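Local atomic coordinates of CaaX farnesyltransferase beta subunit Ram1 (Aspergillus fumigatus, PDB entry 4L9P), a protein that forms the probable peptide-binding, zinc-containing subunit of the heterodimeric enzyme that transfers a farnesyl group to the cysteine of C-terminal CaaX sequences. Residues F116-I121 with A474-G479; T439-V444 with D489-F494; A226-L231 with D265-L270. All coordinates share one frame; numbering follows the deposited sequence.

Contact 1. Residues F116-I121 with A474-G479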
# COMPACT_ATOMS: atom_id res chain seq x y z
N PHE B 116 11.21 16.25 -26.66
CA PHE B 116 9.91 16.60 -26.10
C PHE B 116 8.83 16.40 -27.11
O PHE B 116 8.95 16.88 -28.25
CB PHE B 116 9.89 18.03 -25.58
CG PHE B 116 10.81 18.27 -24.43
CD1 PHE B 116 12.18 18.46 -24.64
CD2 PHE B 116 10.30 18.31 -23.15
CE1 PHE B 116 13.04 18.68 -23.55
CE2 PHE B 116 11.15 18.55 -22.05
CZ PHE B 116 12.52 18.71 -22.25
N ASN B 117 7.76 15.69 -26.75
CA ASN B 117 6.70 15.38 -27.70
C ASN B 117 5.70 16.52 -27.91
O ASN B 117 5.90 17.61 -27.36
CB ASN B 117 6.00 14.05 -27.31
CG ASN B 117 5.19 14.14 -26.03
OD1 ASN B 117 4.80 15.20 -25.62
ND2 ASN B 117 4.93 12.99 -25.42
N LYS B 118 4.63 16.27 -28.66
CA LYS B 118 3.69 17.33 -28.99
C LYS B 118 2.91 17.85 -27.80
O LYS B 118 2.29 18.91 -27.86
CB LYS B 118 2.74 16.86 -30.09
CG LYS B 118 1.93 15.63 -29.72
CD LYS B 118 1.16 15.10 -30.92
CE LYS B 118 0.37 13.85 -30.48
NZ LYS B 118 -0.13 12.97 -31.60
N TYR B 119 2.94 17.05 -26.72
CA TYR B 119 2.29 17.47 -25.48
C TYR B 119 3.31 18.10 -24.53
O TYR B 119 2.93 18.41 -23.37
CB TYR B 119 1.67 16.24 -24.76
CG TYR B 119 0.45 15.69 -25.47
CD1 TYR B 119 -0.80 16.36 -25.38
CD2 TYR B 119 0.52 14.50 -26.24
CE1 TYR B 119 -1.93 15.85 -26.02
CE2 TYR B 119 -0.59 13.99 -26.87
CZ TYR B 119 -1.82 14.66 -26.76
OH TYR B 119 -2.94 14.15 -27.40
N GLY B 120 4.53 18.34 -24.98
CA GLY B 120 5.52 19.04 -24.19
C GLY B 120 6.23 18.13 -23.19
O GLY B 120 6.88 18.65 -22.28
N ILE B 121 6.16 16.82 -23.38
CA ILE B 121 6.64 15.87 -22.36
C ILE B 121 7.92 15.16 -22.85
O ILE B 121 7.99 14.75 -24.04
CB ILE B 121 5.58 14.82 -22.13
CG1 ILE B 121 4.29 15.50 -21.65
CG2 ILE B 121 6.08 13.76 -21.07
CD1 ILE B 121 3.10 14.55 -21.51
N ALA B 474 -1.30 5.95 -28.11
CA ALA B 474 -0.97 7.38 -27.94
C ALA B 474 -1.98 8.24 -28.70
O ALA B 474 -2.36 7.91 -29.84
CB ALA B 474 0.44 7.66 -28.45
N SER B 475 -2.39 9.33 -28.07
CA SER B 475 -3.46 10.18 -28.60
C SER B 475 -2.95 11.39 -29.38
O SER B 475 -1.72 11.68 -29.39
CB SER B 475 -4.29 10.71 -27.42
OG SER B 475 -4.82 9.64 -26.66
N ASP B 476 -3.88 12.10 -30.01
CA ASP B 476 -3.57 13.37 -30.64
C ASP B 476 -4.66 14.33 -30.14
O ASP B 476 -5.78 13.92 -29.90
CB ASP B 476 -3.60 13.22 -32.18
CG ASP B 476 -3.11 14.44 -32.85
OD1 ASP B 476 -1.92 14.80 -32.69
OD2 ASP B 476 -3.93 15.06 -33.57
N GLY B 477 -4.35 15.59 -29.91
CA GLY B 477 -5.43 16.49 -29.53
C GLY B 477 -5.65 16.51 -28.02
O GLY B 477 -5.06 15.75 -27.24
N GLN B 478 -6.54 17.38 -27.61
CA GLN B 478 -6.83 17.56 -26.21
C GLN B 478 -8.00 16.65 -25.88
O GLN B 478 -8.75 16.23 -26.74
CB GLN B 478 -7.15 19.04 -25.98
CG GLN B 478 -5.96 19.83 -25.35
CD GLN B 478 -6.36 21.26 -24.93
OE1 GLN B 478 -7.00 21.99 -25.72
NE2 GLN B 478 -5.97 21.68 -23.68
N GLY B 479 -8.18 16.33 -24.61
CA GLY B 479 -9.26 15.45 -24.26
C GLY B 479 -9.12 15.11 -22.80
O GLY B 479 -8.08 15.31 -22.20
O HOH W 1 -0.42 9.94 -31.65
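A type I beta turn from Asn117 to Gly120 carries the two side chains, Lys118 and Tyr119, that reach across to the loop around Ser475, Asp476 and Gly477. The backbones stay well apart, with Lys118 CA 8.4 Å from Asp476 CA, and the two long side chains bridge the gap. Lys118 sets out with CG between its own backbone N and carbonyl carbon (chi1 59°) and then runs extended to its ammonium. Lys118 NZ donates to Asp476 OD1 at 2.8 Å, a salt bridge that uses the anti lone pair of that oxygen. A second bond runs from Lys118 NZ to Ser475 O at 3.0 Å, with the donor tilted 24° from the carbonyl plane. Water 1 accepts a third bond from NZ and returns a weak one to Ala474 O. The Lys118 and Asp476 side chains cross at about a right angle.

Both segments lie in loops at the surface of the alpha-alpha toroid fold, away from the zinc and the isoprenoid analogue: segment 474-479 follows strand 468-471, while segment 116-121 comes shortly before helix 126-135. Asn117 ND2 donates to Val484 O and Gly483 N is hydrogen-bonded to Ser475 OG, both partners lying further along the loop that holds 474-479. Tyr119 is the buried member of the contact. Tyr119 OH donates a hydrogen bond to Gly477 O at 2.7 Å, in the carbonyl plane and on a lone pair, while Ser475 O also lies at the ring edge, near its plane. Within the turn, Asn117 OD1 accepts from Tyr119 N at 2.8 Å, making an Asx turn, and from Ile121 N at 3.1 Å; the two N-H groups come from opposite faces of the amide plane. This double grip would steady the turn from which Lys118 and Tyr119 project.

Contact 2. Residues T439-V444 with D489-F494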
# COMPACT_ATOMS: atom_id res chain seq x y z
N THR B 439 5.93 0.73 -13.84
CA THR B 439 4.74 -0.11 -13.79
C THR B 439 3.50 0.77 -14.03
O THR B 439 2.60 0.45 -14.82
CB THR B 439 4.65 -0.84 -12.44
OG1 THR B 439 5.71 -1.80 -12.35
CG2 THR B 439 3.35 -1.59 -12.34
N GLY B 440 3.44 1.92 -13.35
CA GLY B 440 2.34 2.85 -13.56
C GLY B 440 2.28 3.45 -14.95
O GLY B 440 1.17 3.60 -15.48
N LEU B 441 3.44 3.76 -15.55
CA LEU B 441 3.42 4.24 -16.92
C LEU B 441 2.84 3.15 -17.82
O LEU B 441 2.07 3.43 -18.75
CB LEU B 441 4.84 4.61 -17.30
CG LEU B 441 4.92 5.18 -18.77
CD1 LEU B 441 4.04 6.44 -19.01
CD2 LEU B 441 6.42 5.48 -19.02
N SER B 442 3.20 1.89 -17.57
CA SER B 442 2.64 0.81 -18.42
C SER B 442 1.13 0.78 -18.27
O SER B 442 0.40 0.63 -19.26
CB SER B 442 3.29 -0.53 -18.10
OG SER B 442 2.70 -1.50 -18.98
N THR B 443 0.60 0.88 -17.04
CA THR B 443 -0.85 0.79 -16.83
C THR B 443 -1.62 1.78 -17.69
O THR B 443 -2.66 1.46 -18.25
CB THR B 443 -1.17 1.13 -15.34
OG1 THR B 443 -0.56 0.16 -14.51
CG2 THR B 443 -2.70 1.25 -15.03
N VAL B 444 -1.09 3.01 -17.80
CA VAL B 444 -1.81 4.00 -18.61
C VAL B 444 -1.83 3.69 -20.10
O VAL B 444 -2.63 4.27 -20.85
CB VAL B 444 -1.32 5.46 -18.42
CG1 VAL B 444 -1.31 5.90 -16.95
CG2 VAL B 444 0.00 5.72 -19.04
N ASP B 489 7.54 5.37 -26.20
CA ASP B 489 7.64 5.18 -24.71
C ASP B 489 6.88 3.90 -24.29
O ASP B 489 6.72 3.68 -23.07
CB ASP B 489 6.95 6.37 -24.02
CG ASP B 489 7.61 7.70 -24.31
OD1 ASP B 489 8.86 7.77 -24.57
OD2 ASP B 489 6.87 8.72 -24.27
N ARG B 490 6.28 3.12 -25.21
CA ARG B 490 5.45 1.98 -24.80
C ARG B 490 6.23 0.88 -24.10
O ARG B 490 7.28 0.43 -24.54
CB ARG B 490 4.71 1.40 -26.05
CG ARG B 490 3.82 0.20 -25.64
CD ARG B 490 2.86 -0.24 -26.74
NE ARG B 490 1.87 0.81 -27.00
CZ ARG B 490 0.79 1.01 -26.23
NH1 ARG B 490 0.52 0.15 -25.24
NH2 ARG B 490 -0.04 2.05 -26.45
N LEU B 491 5.67 0.49 -22.94
CA LEU B 491 6.23 -0.60 -22.16
C LEU B 491 5.41 -1.86 -22.30
O LEU B 491 4.27 -1.82 -22.78
CB LEU B 491 6.18 -0.13 -20.67
CG LEU B 491 6.99 1.14 -20.37
CD1 LEU B 491 6.81 1.55 -18.87
CD2 LEU B 491 8.48 0.94 -20.69
N VAL B 492 5.98 -2.98 -21.87
CA VAL B 492 5.26 -4.24 -21.88
C VAL B 492 4.10 -4.18 -20.88
O VAL B 492 4.25 -3.60 -19.82
CB VAL B 492 6.29 -5.34 -21.53
CG1 VAL B 492 5.70 -6.63 -21.10
CG2 VAL B 492 7.38 -5.45 -22.63
N PRO B 493 2.94 -4.77 -21.20
CA PRO B 493 1.81 -4.75 -20.22
C PRO B 493 2.14 -5.67 -19.01
O PRO B 493 2.79 -6.72 -19.16
CB PRO B 493 0.62 -5.32 -21.03
CG PRO B 493 1.27 -6.10 -22.17
CD PRO B 493 2.64 -5.44 -22.47
N PHE B 494 1.69 -5.24 -17.82
CA PHE B 494 1.79 -6.05 -16.61
C PHE B 494 0.41 -6.44 -16.11
O PHE B 494 -0.57 -5.69 -16.25
CB PHE B 494 2.51 -5.29 -15.51
CG PHE B 494 3.98 -5.57 -15.37
CD1 PHE B 494 4.78 -5.97 -16.46
CD2 PHE B 494 4.55 -5.41 -14.11
CE1 PHE B 494 6.15 -6.22 -16.28
CE2 PHE B 494 5.89 -5.65 -13.90
CZ PHE B 494 6.74 -6.06 -15.00
O HOH W 2 0.52 -2.59 -17.73
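Thr439 opens the contact on helix 431-444 of the alpha-alpha toroid, the helix that also carries the zinc ligand His433, and meets Phe494 of the loop that runs on toward helix 502-513. Thr439 OG1 stands 4.2 Å from Phe494 CE2 and approaches the ring obliquely. That hydroxyl is hydrogen-bonded to Cys435 O in its own helix and touches the ring at van der Waals distance. The Thr439 side chain lies about 10 Å from that of His433 and about 12 Å from the zinc ion, so the contact is not part of the metal site.

Leu441 comes next. Leu441 CD2 packs against Leu491 CD1 at 4.0 Å, the two side chains crossing at about a right angle, and Leu411 of helix 403-413 also touches Leu441. Leu491 CD1 lies against the helix backbone as well, 3.9 Å from Ser442 N.

Ser442 makes the one direct hydrogen bond between the segments. With OG anti to its backbone N (chi1 -179°), Ser442 OG faces the loop and donates to Val492 O at 2.7 Å, sitting above the carbonyl plane, 45° out of it. The buried hydroxyl is also an acceptor: water 2 donates to Ser442 OG at 2.7 Å and itself accepts from Phe494 N at 2.9 Å.

Contact 3. Residues A226-L231 with D265-L270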
# COMPACT_ATOMS: atom_id res chain seq x y z
N ALA B 226 6.45 -27.45 1.39
CA ALA B 226 6.92 -26.77 2.58
C ALA B 226 6.41 -25.32 2.55
O ALA B 226 6.07 -24.76 3.61
CB ALA B 226 8.43 -26.83 2.65
N MET B 227 6.33 -24.71 1.37
CA MET B 227 5.73 -23.37 1.29
C MET B 227 4.29 -23.35 1.80
O MET B 227 3.89 -22.40 2.51
CB MET B 227 5.72 -22.89 -0.17
CG MET B 227 5.11 -21.48 -0.39
SD MET B 227 6.22 -20.15 0.20
CE MET B 227 7.44 -20.13 -1.09
N TRP B 228 3.49 -24.35 1.40
CA TRP B 228 2.11 -24.46 1.87
C TRP B 228 2.03 -24.64 3.40
O TRP B 228 1.21 -23.97 4.06
CB TRP B 228 1.51 -25.67 1.16
CG TRP B 228 0.10 -26.04 1.53
CD1 TRP B 228 -1.06 -25.36 1.26
CD2 TRP B 228 -0.27 -27.27 2.14
NE1 TRP B 228 -2.16 -26.09 1.69
CE2 TRP B 228 -1.70 -27.27 2.24
CE3 TRP B 228 0.47 -28.35 2.62
CZ2 TRP B 228 -2.43 -28.39 2.79
CZ3 TRP B 228 -0.24 -29.45 3.17
CH2 TRP B 228 -1.67 -29.46 3.24
N LYS B 229 2.88 -25.50 3.96
CA LYS B 229 2.85 -25.67 5.41
C LYS B 229 3.20 -24.36 6.14
O LYS B 229 2.56 -24.01 7.13
CB LYS B 229 3.82 -26.79 5.84
CG LYS B 229 3.30 -28.18 5.41
CD LYS B 229 4.22 -29.26 5.88
CE LYS B 229 3.57 -30.59 5.75
NZ LYS B 229 4.47 -31.50 6.51
N TRP B 230 4.23 -23.66 5.64
CA TRP B 230 4.68 -22.44 6.29
C TRP B 230 3.60 -21.37 6.13
O TRP B 230 3.24 -20.70 7.12
CB TRP B 230 6.03 -21.99 5.72
CG TRP B 230 6.33 -20.57 6.10
CD1 TRP B 230 6.65 -20.08 7.36
CD2 TRP B 230 6.32 -19.42 5.21
NE1 TRP B 230 6.77 -18.72 7.29
CE2 TRP B 230 6.62 -18.29 6.00
CE3 TRP B 230 6.13 -19.28 3.83
CZ2 TRP B 230 6.69 -17.01 5.47
CZ3 TRP B 230 6.19 -18.05 3.27
CH2 TRP B 230 6.50 -16.91 4.10
N LEU B 231 3.07 -21.17 4.92
CA LEU B 231 2.03 -20.12 4.77
C LEU B 231 0.84 -20.43 5.67
O LEU B 231 0.19 -19.53 6.19
CB LEU B 231 1.55 -20.04 3.33
CG LEU B 231 2.51 -19.36 2.37
CD1 LEU B 231 1.96 -19.54 0.94
CD2 LEU B 231 2.70 -17.89 2.72
N ASP B 265 -0.14 -22.67 -7.35
CA ASP B 265 -1.31 -23.56 -7.29
C ASP B 265 -1.26 -24.40 -5.99
O ASP B 265 -1.34 -25.65 -6.02
CB ASP B 265 -1.36 -24.48 -8.52
CG ASP B 265 -2.66 -25.30 -8.57
OD1 ASP B 265 -3.69 -24.75 -8.09
OD2 ASP B 265 -2.62 -26.51 -9.01
N LEU B 266 -1.13 -23.74 -4.85
CA LEU B 266 -1.13 -24.51 -3.62
C LEU B 266 -2.53 -24.95 -3.27
O LEU B 266 -3.52 -24.36 -3.71
CB LEU B 266 -0.63 -23.64 -2.45
CG LEU B 266 0.80 -23.10 -2.66
CD1 LEU B 266 1.27 -22.31 -1.43
CD2 LEU B 266 1.82 -24.22 -3.01
N PRO B 267 -2.66 -26.02 -2.47
CA PRO B 267 -4.02 -26.40 -2.08
C PRO B 267 -4.74 -25.32 -1.30
O PRO B 267 -4.13 -24.64 -0.46
CB PRO B 267 -3.77 -27.63 -1.16
CG PRO B 267 -2.46 -28.17 -1.57
CD PRO B 267 -1.63 -26.92 -1.92
N LEU B 268 -6.01 -25.13 -1.58
CA LEU B 268 -6.86 -24.20 -0.87
C LEU B 268 -7.04 -24.55 0.61
O LEU B 268 -7.11 -23.63 1.46
CB LEU B 268 -8.21 -24.15 -1.59
CG LEU B 268 -9.30 -23.34 -0.96
CD1 LEU B 268 -8.88 -21.90 -0.91
CD2 LEU B 268 -10.62 -23.49 -1.81
N ALA B 269 -7.11 -25.85 0.93
CA ALA B 269 -7.26 -26.21 2.31
C ALA B 269 -6.04 -25.84 3.13
O ALA B 269 -4.89 -25.93 2.66
CB ALA B 269 -7.41 -27.73 2.44
N LEU B 270 -6.25 -25.41 4.36
CA LEU B 270 -5.12 -25.25 5.28
C LEU B 270 -4.46 -26.59 5.56
O LEU B 270 -5.13 -27.63 5.58
CB LEU B 270 -5.60 -24.65 6.59
CG LEU B 270 -6.11 -23.19 6.52
CD1 LEU B 270 -6.87 -22.81 7.83
CD2 LEU B 270 -4.96 -22.20 6.23
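Trp228 is wedged against the loop 265-270, and its indole makes the tight part of this contact. Pro267 lies over one face of the ring, its CD 3.8 Å from the centroid of the Trp228 five-membered ring and 19° off the normal, a CH-pi contact. A chi1 of 177° puts CG anti to the backbone N, on the side of the loop; the indole continues from there. Trp228 NE1 donates to Ala269 O at 2.9 Å, nearly along the C=O axis but bent at the hydrogen (140°). Trp228 NE1 also makes a weak bond to Pro267 O at 3.3 Å, a carbonyl that has His261 NE2 as a second partner. Phe517, near the C-terminus, meets the indole edge-to-face.

In the alpha-alpha toroid, Trp228 projects from helix 224-234 onto the loop that leaves helix 251-263 through a Schellman motif at Asp265 and leads on to helix 288-293. Leu266 CD1 lies 3.7 Å from Leu231 CD1 and 4.1 Å from Met227 CG; the Leu266 side chain crosses that of Met227 at about a right angle.

The outer side is looser. Pro267 and Ala269 are partly exposed there, Leu268 points away from the helix, and Ala269 contributes its carbonyl rather than its side chain.

In the fold
Contacts 1 and 2 lie on the same side of the chain's centre, about 17 Å apart between centres, with nearest atoms about 4 Å apart. Contact 3 is on the opposite side, about 49 Å from contact 1 and about 32 Å from contact 2, centre to centre. Along the chain contact 3 is nested inside the long loop closed by contact 1, while contacts 1 and 2 interlock, their segments alternating. The segments 474-479 and 489-494 share the stretch between strand 468-471 and helix 502-513, so one late connection meets both the early turn 116-121 at the surface and the buried helix 431-444 nearer the zinc. Contact 3 joins helix 224-234 to the loop after helix 251-263, closing before contact 2 opens.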